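Local coordinates for Ras-related protein Rab-7L1 (Homo sapiens, PDB 6HH2) that binds and hydrolyses GTP as a Rab-family switch in vesicle trafficking, maintains the integrity of the endosome-trans-Golgi network and recruits the kinase LRRK2 to the Golgi complex, at residues Phe73-Arg78 and Lys106-Ser111; Trp65-Leu70 and Arg78-Asp83. The protein carries 4 engineered substitutions. All coordinates share one frame; numbering follows the deposited sequence. Where two conformers were deposited one is given.

Contact 1. Residues Phe73-Arg78 and Lys106-Ser111; sequences FTSMTR and KQDLDS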
ATOM      1  N   PHE A  73       3.891 -11.777  10.984  1.00 23.97           N
ATOM      2  CA  PHE A  73       5.323 -11.878  11.204  1.00 25.26           C
ATOM      3  C   PHE A  73       6.058 -10.554  11.057  1.00 27.53           C
ATOM      4  O   PHE A  73       7.220 -10.469  11.471  1.00 34.40           O
ATOM      5  CB  PHE A  73       5.945 -12.974  10.301  1.00 25.22           C
ATOM      6  CG  PHE A  73       5.583 -14.348  10.715  1.00 24.10           C
ATOM      7  CD1 PHE A  73       6.320 -14.974  11.692  1.00 24.76           C
ATOM      8  CD2 PHE A  73       4.478 -14.989  10.162  1.00 26.17           C
ATOM      9  CE1 PHE A  73       5.996 -16.240  12.131  1.00 26.16           C
ATOM     10  CE2 PHE A  73       4.150 -16.285  10.593  1.00 28.96           C
ATOM     11  CZ  PHE A  73       4.914 -16.896  11.556  1.00 27.20           C
ATOM     12  N   THR A  74       5.405  -9.526  10.540  1.00 27.85           N
ATOM     13  CA  THR A  74       6.012  -8.174  10.449  1.00 29.72           C
ATOM     14  C   THR A  74       7.384  -8.212   9.757  1.00 30.58           C
ATOM     15  O   THR A  74       8.293  -7.465  10.116  1.00 30.57           O
ATOM     16  CB  THR A  74       6.153  -7.473  11.818  1.00 29.04           C
ATOM     17  OG1 THR A  74       5.056  -7.805  12.706  1.00 35.05           O
ATOM     18  CG2 THR A  74       6.206  -5.928  11.588  1.00 28.71           C
ATOM     19  N   SER A  75       7.568  -9.107   8.773  1.00 28.36           N
ATOM     20  CA  SER A  75       8.845  -9.218   8.067  1.00 28.29           C
ATOM     21  C   SER A  75       8.527  -9.849   6.728  1.00 29.81           C
ATOM     22  O   SER A  75       8.003 -10.964   6.691  1.00 33.69           O
ATOM     23  CB  SER A  75       9.817 -10.135   8.827  1.00 35.13           C
ATOM     24  OG  SER A  75      11.037 -10.180   8.102  1.00 40.08           O
ATOM     25  N   MET A  76       8.834  -9.150   5.639  1.00 24.92           N
ATOM     26  CA  MET A  76       8.433  -9.596   4.318  1.00 23.57           C
ATOM     27  C   MET A  76       9.388 -10.653   3.784  1.00 22.20           C
ATOM     28  O   MET A  76      10.598 -10.606   4.016  1.00 23.93           O
ATOM     29  CB  MET A  76       8.475  -8.413   3.361  1.00 22.28           C
ATOM     30  CG  MET A  76       7.460  -7.347   3.746  1.00 22.12           C
ATOM     31  SD  MET A  76       7.503  -5.967   2.626  1.00 23.23           S
ATOM     32  CE  MET A  76       9.110  -5.301   2.827  1.00 23.31           C
ATOM     33  N   THR A  77       8.835 -11.618   3.045  1.00 22.75           N
ATOM     34  CA  THR A  77       9.666 -12.602   2.378  1.00 23.88           C
ATOM     35  C   THR A  77      10.063 -12.142   0.980  1.00 20.84           C
ATOM     36  O   THR A  77       9.391 -11.295   0.361  1.00 20.87           O
ATOM     37  CB  THR A  77       8.923 -13.937   2.225  1.00 25.62           C
ATOM     38  OG1 THR A  77       7.697 -13.724   1.500  1.00 25.92           O
ATOM     39  CG2 THR A  77       8.633 -14.583   3.637  1.00 30.29           C
ATOM     40  N   ARG A  78      11.168 -12.702   0.508  1.00 22.59           N
ATOM     41  CA  ARG A  78      11.747 -12.269  -0.777  1.00 25.09           C
ATOM     42  C   ARG A  78      10.788 -12.399  -1.954  1.00 25.67           C
ATOM     43  O   ARG A  78      10.694 -11.477  -2.768  1.00 25.47           O
ATOM     44  CB  ARG A  78      13.051 -12.979  -1.054  1.00 26.13           C
ATOM     45  CG  ARG A  78      13.719 -12.521  -2.356  1.00 30.96           C
ATOM     46  CD  ARG A  78      15.084 -13.154  -2.495  1.00 33.57           C
ATOM     47  NE  ARG A  78      15.940 -12.836  -1.352  1.00 40.99           N
ATOM     48  CZ  ARG A  78      16.214 -13.695  -0.365  1.00 51.69           C
ATOM     49  NH1 ARG A  78      15.713 -14.947  -0.386  1.00 46.52           N
ATOM     50  NH2 ARG A  78      17.007 -13.318   0.648  1.00 56.59           N
ATOM     51  N   LYS A 106       8.159  -0.457   8.093  1.00 19.21           N
ATOM     52  CA  LYS A 106       8.955   0.452   7.269  1.00 21.37           C
ATOM     53  C   LYS A 106      10.441   0.137   7.339  1.00 21.86           C
ATOM     54  O   LYS A 106      11.139   0.155   6.303  1.00 20.94           O
ATOM     55  CB  LYS A 106       8.702   1.892   7.758  1.00 20.62           C
ATOM     56  CG  LYS A 106       9.510   3.018   7.061  1.00 21.60           C
ATOM     57  CD  LYS A 106       9.250   3.027   5.567  1.00 20.27           C
ATOM     58  CE  LYS A 106       9.591   4.420   4.945  1.00 22.64           C
ATOM     59  NZ  LYS A 106      11.005   4.733   5.229  1.00 26.35           N
ATOM     60  N   GLN A 107      10.950  -0.167   8.544  1.00 21.46           N
ATOM     61  CA  GLN A 107      12.348  -0.577   8.682  1.00 23.14           C
ATOM     62  C   GLN A 107      12.636  -1.858   7.892  1.00 23.18           C
ATOM     63  O   GLN A 107      13.691  -1.977   7.256  1.00 23.39           O
ATOM     64  CB  GLN A 107      12.673  -0.764  10.169  1.00 25.05           C
ATOM     65  CG  GLN A 107      12.734   0.607  10.927  1.00 28.83           C
ATOM     66  CD  GLN A 107      12.758   0.438  12.439  1.00 40.80           C
ATOM     67  OE1 GLN A 107      12.429  -0.629  12.966  1.00 46.54           O
ATOM     68  NE2 GLN A 107      13.171   1.498  13.148  1.00 42.47           N
ATOM     69  N   ASP A 108      11.688  -2.786   7.881  1.00 21.50           N
ATOM     70  CA  ASP A 108      11.873  -4.016   7.097  1.00 24.45           C
ATOM     71  C   ASP A 108      11.947  -3.690   5.605  1.00 23.07           C
ATOM     72  O   ASP A 108      12.858  -4.141   4.906  1.00 24.14           O
ATOM     73  CB  ASP A 108      10.741  -4.999   7.407  1.00 22.98           C
ATOM     74  CG  ASP A 108      10.948  -6.376   6.722  1.00 23.76           C
ATOM     75  OD1 ASP A 108      11.913  -7.058   7.086  1.00 27.59           O
ATOM     76  OD2 ASP A 108      10.098  -6.694   5.852  1.00 26.75           O
ATOM     77  N   LEU A 109      11.032  -2.845   5.120  1.00 21.51           N
ATOM     78  CA  LEU A 109      11.036  -2.453   3.703  1.00 21.28           C
ATOM     79  C   LEU A 109      12.385  -1.860   3.310  1.00 24.77           C
ATOM     80  O   LEU A 109      13.005  -2.263   2.314  1.00 25.88           O
ATOM     81  CB  LEU A 109       9.926  -1.410   3.500  1.00 21.68           C
ATOM     82  CG  LEU A 109       9.903  -0.800   2.099  1.00 24.38           C
ATOM     83  CD1 LEU A 109       9.365  -1.780   1.055  1.00 26.56           C
ATOM     84  CD2 LEU A 109       8.988   0.481   2.060  1.00 26.14           C
ATOM     85  N   ASP A 110      12.879  -0.915   4.101  1.00 22.54           N
ATOM     86  CA  ASP A 110      14.122  -0.264   3.724  1.00 25.57           C
ATOM     87  C   ASP A 110      15.339  -1.156   3.880  1.00 25.84           C
ATOM     88  O   ASP A 110      16.350  -0.911   3.214  1.00 30.46           O
ATOM     89  CB  ASP A 110      14.286   1.023   4.500  1.00 26.77           C
ATOM     90  CG  ASP A 110      13.172   2.021   4.172  1.00 29.42           C
ATOM     91  OD1 ASP A 110      12.577   1.953   3.048  1.00 30.48           O
ATOM     92  OD2 ASP A 110      12.877   2.799   5.086  1.00 31.45           O
ATOM     93  N   SER A 111      15.256  -2.194   4.724  1.00 24.93           N
ATOM     94  CA  SER A 111      16.354  -3.151   4.838  1.00 27.68           C
ATOM     95  C   SER A 111      16.414  -4.118   3.667  1.00 26.56           C
ATOM     96  O   SER A 111      17.487  -4.704   3.437  1.00 30.72           O
ATOM     97  CB  SER A 111      16.241  -3.947   6.140  1.00 30.25           C
ATOM     98  OG  SER A 111      15.239  -4.972   6.097  1.00 31.52           O
TER
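Thr-74 opens the contact with little more than its carbonyl O, which lies 4.4 Å from CB of Asp-108; its side chain turns instead to Arg-104 and Trp-105, one turn earlier on the same helix. At Ser-75 the chain comes closest to the helix, its CA 6.1 Å from that of Asp-108. The serine OG stands anti to its own backbone N (chi1 -179°) and reaches OD1 of Asp-108 in a long, weak hydrogen bond of 3.4 Å. Thr-74 and Ser-75 are sites phosphorylated by LRRK2, unmodified here. The strong link comes one residue later. The backbone N of Met-76 gives its hydrogen to OD2 of Asp-108 at 2.8 Å, almost straight at 173°, meeting that oxygen from above the carboxylate plane. Asp-108 can reach out because its CG is anti to its backbone N, so that its two oxygens grip two consecutive residues of the loop. The Met-76 chain runs out extended and then bends at chi3 (-63°), crossing the aspartate obliquely and bringing CE to 3.5 Å from CA of Leu-109 and 3.9 Å from its CD1. OD2 thus lies against Met-76, with the amide N bonded and CB, CG and CE close by, and a salt bridge from OD1 to Lys-112 probably helps keep the carboxylate ionised. This contact pins the switch II loop of the Ras fold to helix 96-112, while Met-76 lies between Trp-105 of that helix and Leu-14 and Val-16 of strand 8-17.

Contact 2. Residues Trp65-Leu70 and Arg78-Asp83; sequences WDIAGL and RLYYRD. Engineered in segment 65-70: Leu-70 (natural residue Gln).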
ATOM      1  N   TRP A  65      -0.132  -6.461  -4.086  1.00 16.84           N
ATOM      2  CA  TRP A  65       0.344  -7.660  -3.393  1.00 17.63           C
ATOM      3  C   TRP A  65      -0.028  -7.539  -1.919  1.00 19.75           C
ATOM      4  O   TRP A  65       0.538  -6.725  -1.204  1.00 19.04           O
ATOM      5  CB  TRP A  65       1.855  -7.793  -3.553  1.00 18.35           C
ATOM      6  CG  TRP A  65       2.305  -8.299  -4.864  1.00 19.85           C
ATOM      7  CD1 TRP A  65       2.202  -7.643  -6.103  1.00 21.93           C
ATOM      8  CD2 TRP A  65       2.950  -9.529  -5.105  1.00 19.46           C
ATOM      9  NE1 TRP A  65       2.793  -8.420  -7.084  1.00 20.72           N
ATOM     10  CE2 TRP A  65       3.248  -9.589  -6.506  1.00 20.08           C
ATOM     11  CE3 TRP A  65       3.353 -10.576  -4.268  1.00 22.63           C
ATOM     12  CZ2 TRP A  65       3.891 -10.684  -7.088  1.00 23.88           C
ATOM     13  CZ3 TRP A  65       4.007 -11.663  -4.842  1.00 23.48           C
ATOM     14  CH2 TRP A  65       4.275 -11.711  -6.250  1.00 24.40           C
ATOM     15  N   ASP A  66      -0.971  -8.360  -1.451  1.00 20.08           N
ATOM     16  CA  ASP A  66      -1.386  -8.350  -0.032  1.00 19.66           C
ATOM     17  C   ASP A  66      -0.510  -9.348   0.744  1.00 19.48           C
ATOM     18  O   ASP A  66      -0.449 -10.538   0.401  1.00 20.90           O
ATOM     19  CB  ASP A  66      -2.849  -8.815  -0.044  1.00 19.89           C
ATOM     20  CG  ASP A  66      -3.536  -8.860   1.301  1.00 20.95           C
ATOM     21  OD1 ASP A  66      -2.934  -8.782   2.374  1.00 20.23           O
ATOM     22  OD2 ASP A  66      -4.778  -9.026   1.211  1.00 23.90           O
ATOM     23  N   ILE A  67       0.169  -8.868   1.804  1.00 18.65           N
ATOM     24  CA  ILE A  67       1.067  -9.765   2.542  0.76 20.49           C
ATOM     25  C   ILE A  67       0.313 -10.914   3.195  1.00 19.53           C
ATOM     26  O   ILE A  67       0.915 -11.959   3.478  1.00 21.58           O
ATOM     27  CB  ILE A  67       1.947  -8.977   3.534  0.76 19.29           C
ATOM     28  CG1 ILE A  67       2.992  -9.886   4.191  0.76 23.77           C
ATOM     29  CG2 ILE A  67       1.113  -8.274   4.591  0.76 20.38           C
ATOM     30  CD1 ILE A  67       4.227  -9.137   4.493  0.76 28.39           C
ATOM     31  N   ALA A  68      -0.988 -10.740   3.449  1.00 19.78           N
ATOM     32  CA  ALA A  68      -1.920 -11.855   3.729  1.00 19.20           C
ATOM     33  C   ALA A  68      -1.414 -12.855   4.752  1.00 20.24           C
ATOM     34  O   ALA A  68      -1.204 -12.489   5.914  1.00 21.64           O
ATOM     35  CB  ALA A  68      -2.375 -12.480   2.419  1.00 22.86           C
ATOM     36  N   GLY A  69      -1.196 -14.124   4.351  1.00 19.72           N
ATOM     37  CA  GLY A  69      -0.920 -15.196   5.312  1.00 22.45           C
ATOM     38  C   GLY A  69       0.283 -14.970   6.226  1.00 21.87           C
ATOM     39  O   GLY A  69       0.348 -15.566   7.305  1.00 22.12           O
ATOM     40  N   LEU A  70       1.246 -14.140   5.843  1.00 22.14           N
ATOM     41  CA  LEU A  70       2.415 -13.910   6.731  1.00 25.39           C
ATOM     42  C   LEU A  70       2.386 -12.530   7.401  1.00 23.70           C
ATOM     43  O   LEU A  70       3.383 -12.139   7.975  1.00 25.74           O
ATOM     44  CB  LEU A  70       3.692 -14.089   5.915  1.00 30.35           C
ATOM     45  CG  LEU A  70       3.982 -15.508   5.445  1.00 31.44           C
ATOM     46  CD1 LEU A  70       5.202 -15.547   4.556  1.00 31.72           C
ATOM     47  CD2 LEU A  70       4.139 -16.457   6.609  1.00 32.53           C
ATOM     48  N   ARG A  78      11.168 -12.702   0.508  1.00 22.59           N
ATOM     49  CA  ARG A  78      11.747 -12.269  -0.777  1.00 25.09           C
ATOM     50  C   ARG A  78      10.788 -12.399  -1.954  1.00 25.67           C
ATOM     51  O   ARG A  78      10.694 -11.477  -2.768  1.00 25.47           O
ATOM     52  CB  ARG A  78      13.051 -12.979  -1.054  1.00 26.13           C
ATOM     53  CG  ARG A  78      13.719 -12.521  -2.356  1.00 30.96           C
ATOM     54  CD  ARG A  78      15.084 -13.154  -2.495  1.00 33.57           C
ATOM     55  NE  ARG A  78      15.940 -12.836  -1.352  1.00 40.99           N
ATOM     56  CZ  ARG A  78      16.214 -13.695  -0.365  1.00 51.69           C
ATOM     57  NH1 ARG A  78      15.713 -14.947  -0.386  1.00 46.52           N
ATOM     58  NH2 ARG A  78      17.007 -13.318   0.648  1.00 56.59           N
ATOM     59  N   LEU A  79      10.077 -13.522  -2.114  1.00 24.31           N
ATOM     60  CA  LEU A  79       9.140 -13.597  -3.247  1.00 23.61           C
ATOM     61  C   LEU A  79       8.076 -12.500  -3.155  1.00 25.53           C
ATOM     62  O   LEU A  79       7.648 -11.931  -4.174  1.00 26.70           O
ATOM     63  CB  LEU A  79       8.483 -14.980  -3.300  1.00 25.94           C
ATOM     64  CG  LEU A  79       9.414 -16.099  -3.704  1.00 30.68           C
ATOM     65  CD1 LEU A  79       8.616 -17.435  -3.769  1.00 34.29           C
ATOM     66  CD2 LEU A  79      10.053 -15.783  -5.065  1.00 33.21           C
ATOM     67  N   TYR A  80       7.640 -12.163  -1.936  1.00 23.29           N
ATOM     68  CA  TYR A  80       6.676 -11.097  -1.757  1.00 21.91           C
ATOM     69  C   TYR A  80       7.258  -9.731  -2.135  1.00 21.54           C
ATOM     70  O   TYR A  80       6.633  -8.978  -2.904  1.00 22.23           O
ATOM     71  CB  TYR A  80       6.195 -11.124  -0.292  1.00 21.87           C
ATOM     72  CG  TYR A  80       5.226 -10.010  -0.047  1.00 19.72           C
ATOM     73  CD1 TYR A  80       3.885 -10.100  -0.424  1.00 21.59           C
ATOM     74  CD2 TYR A  80       5.665  -8.815   0.557  1.00 19.78           C
ATOM     75  CE1 TYR A  80       3.003  -9.058  -0.210  1.00 20.16           C
ATOM     76  CE2 TYR A  80       4.812  -7.759   0.762  1.00 19.16           C
ATOM     77  CZ  TYR A  80       3.470  -7.890   0.394  1.00 18.86           C
ATOM     78  OH  TYR A  80       2.650  -6.824   0.613  1.00 18.20           O
ATOM     79  N   TYR A  81       8.412  -9.345  -1.543  1.00 20.73           N
ATOM     80  CA  TYR A  81       8.817  -7.934  -1.719  1.00 21.37           C
ATOM     81  C   TYR A  81       9.585  -7.673  -3.011  1.00 23.55           C
ATOM     82  O   TYR A  81       9.650  -6.513  -3.432  1.00 22.77           O
ATOM     83  CB  TYR A  81       9.631  -7.407  -0.495  1.00 21.59           C
ATOM     84  CG  TYR A  81      10.987  -8.056  -0.244  1.00 20.81           C
ATOM     85  CD1 TYR A  81      12.070  -7.885  -1.117  1.00 21.49           C
ATOM     86  CD2 TYR A  81      11.190  -8.905   0.863  1.00 20.73           C
ATOM     87  CE1 TYR A  81      13.297  -8.512  -0.898  1.00 23.15           C
ATOM     88  CE2 TYR A  81      12.410  -9.473   1.103  1.00 22.93           C
ATOM     89  CZ  TYR A  81      13.481  -9.337   0.219  1.00 23.62           C
ATOM     90  OH  TYR A  81      14.697  -9.936   0.429  1.00 26.00           O
ATOM     91  N   ARG A  82      10.122  -8.677  -3.686  1.00 23.93           N
ATOM     92  CA  ARG A  82      11.099  -8.431  -4.741  1.00 22.18           C
ATOM     93  C   ARG A  82      10.480  -7.604  -5.861  1.00 22.73           C
ATOM     94  O   ARG A  82       9.315  -7.770  -6.224  1.00 23.03           O
ATOM     95  CB  ARG A  82      11.682  -9.740  -5.288  1.00 26.33           C
ATOM     96  CG  ARG A  82      10.680 -10.678  -5.940  1.00 25.70           C
ATOM     97  CD  ARG A  82      11.423 -11.955  -6.435  1.00 28.03           C
ATOM     98  NE  ARG A  82      10.523 -12.773  -7.240  1.00 29.26           N
ATOM     99  CZ  ARG A  82      10.900 -13.873  -7.885  1.00 32.90           C
ATOM    100  NH1 ARG A  82      12.162 -14.265  -7.840  1.00 35.49           N
ATOM    101  NH2 ARG A  82       9.990 -14.556  -8.583  1.00 38.05           N
ATOM    102  N   ASP A  83      11.266  -6.631  -6.333  1.00 22.48           N
ATOM    103  CA  ASP A  83      10.936  -5.820  -7.518  1.00 22.91           C
ATOM    104  C   ASP A  83       9.766  -4.862  -7.310  1.00 24.10           C
ATOM    105  O   ASP A  83       9.190  -4.362  -8.279  1.00 25.28           O
ATOM    106  CB  ASP A  83      10.702  -6.701  -8.751  1.00 27.13           C
ATOM    107  CG  ASP A  83      11.879  -7.603  -9.045  1.00 33.22           C
ATOM    108  OD1 ASP A  83      13.007  -7.077  -9.139  1.00 37.27           O
ATOM    109  OD2 ASP A  83      11.705  -8.852  -9.134  1.00 35.97           O
TER
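A tyrosine from the short helix 78-81 packs into the end of strand 58-66 here, joining the two ends of switch II in the Ras-type GTPase fold. Tyr-80 carries the contact. Its CG is anti to its backbone N (chi1 178°), and the ring extends to the point where strand passes into loop, so that OH donates to the backbone O of Trp-65 at 2.8 Å. The hydroxyl approaches from above the carbonyl plane, 44° out of it. Along the way ring atom CE1 comes to 3.4 Å from CA of Ile-67 and 3.8 Å from CB of Trp-65. Ile-67 crosses the tyrosine at about a right angle: its CB makes an off-centre CH-pi contact, 4.1 Å from the ring centroid, and its CD1 lies over one face toward the rim. Trp-65 slides past Tyr-80 in the opposite direction, its indole reaching back to the helix backbone, with CZ3 3.7 Å from the O of Leu-79. Its NE1 bonds to Gln-63, and Lys-12 makes a cation-pi contact with the ring while also bonding to the O of Tyr-80. On the nucleotide side, in the DxxG motif (Asp-66 to Gly-69), Asp-66 OD1 accepts from the N of Ala-68 in an Asx turn, and OD2 bonds to Thr-24. With Ile-67 over one face, the phenol bonds through OH to Trp-65 O and weakly to Val-15 O, which probably helps to set the reach and turn of the ring. Lys-12 would be expected to offset the partial negative charge of the carbonyls at the helix's C-terminal end.

In the fold
Both contacts hold the switch II region, and their segments alternate along the chain, share Arg-78, and have centres 9 Å apart. Met-76 joins them, its CG 3.8 Å from Ile-67 CD1 and its O 3.6 Å from Tyr-81 CE2, so the residue bonded to helix 96-112 also touches the packing around helix 78-81. A second junction sets Thr-77 CG2 3.7 Å from CD1 of the engineered Leu-70. Contact 2 reaches toward the nucleotide, with the Asp-66 side chain about 4 Å from the magnesium ion and about 5 Å from GDP; in contact 1 the side chain of Thr-74 remains about 12 Å from GDP.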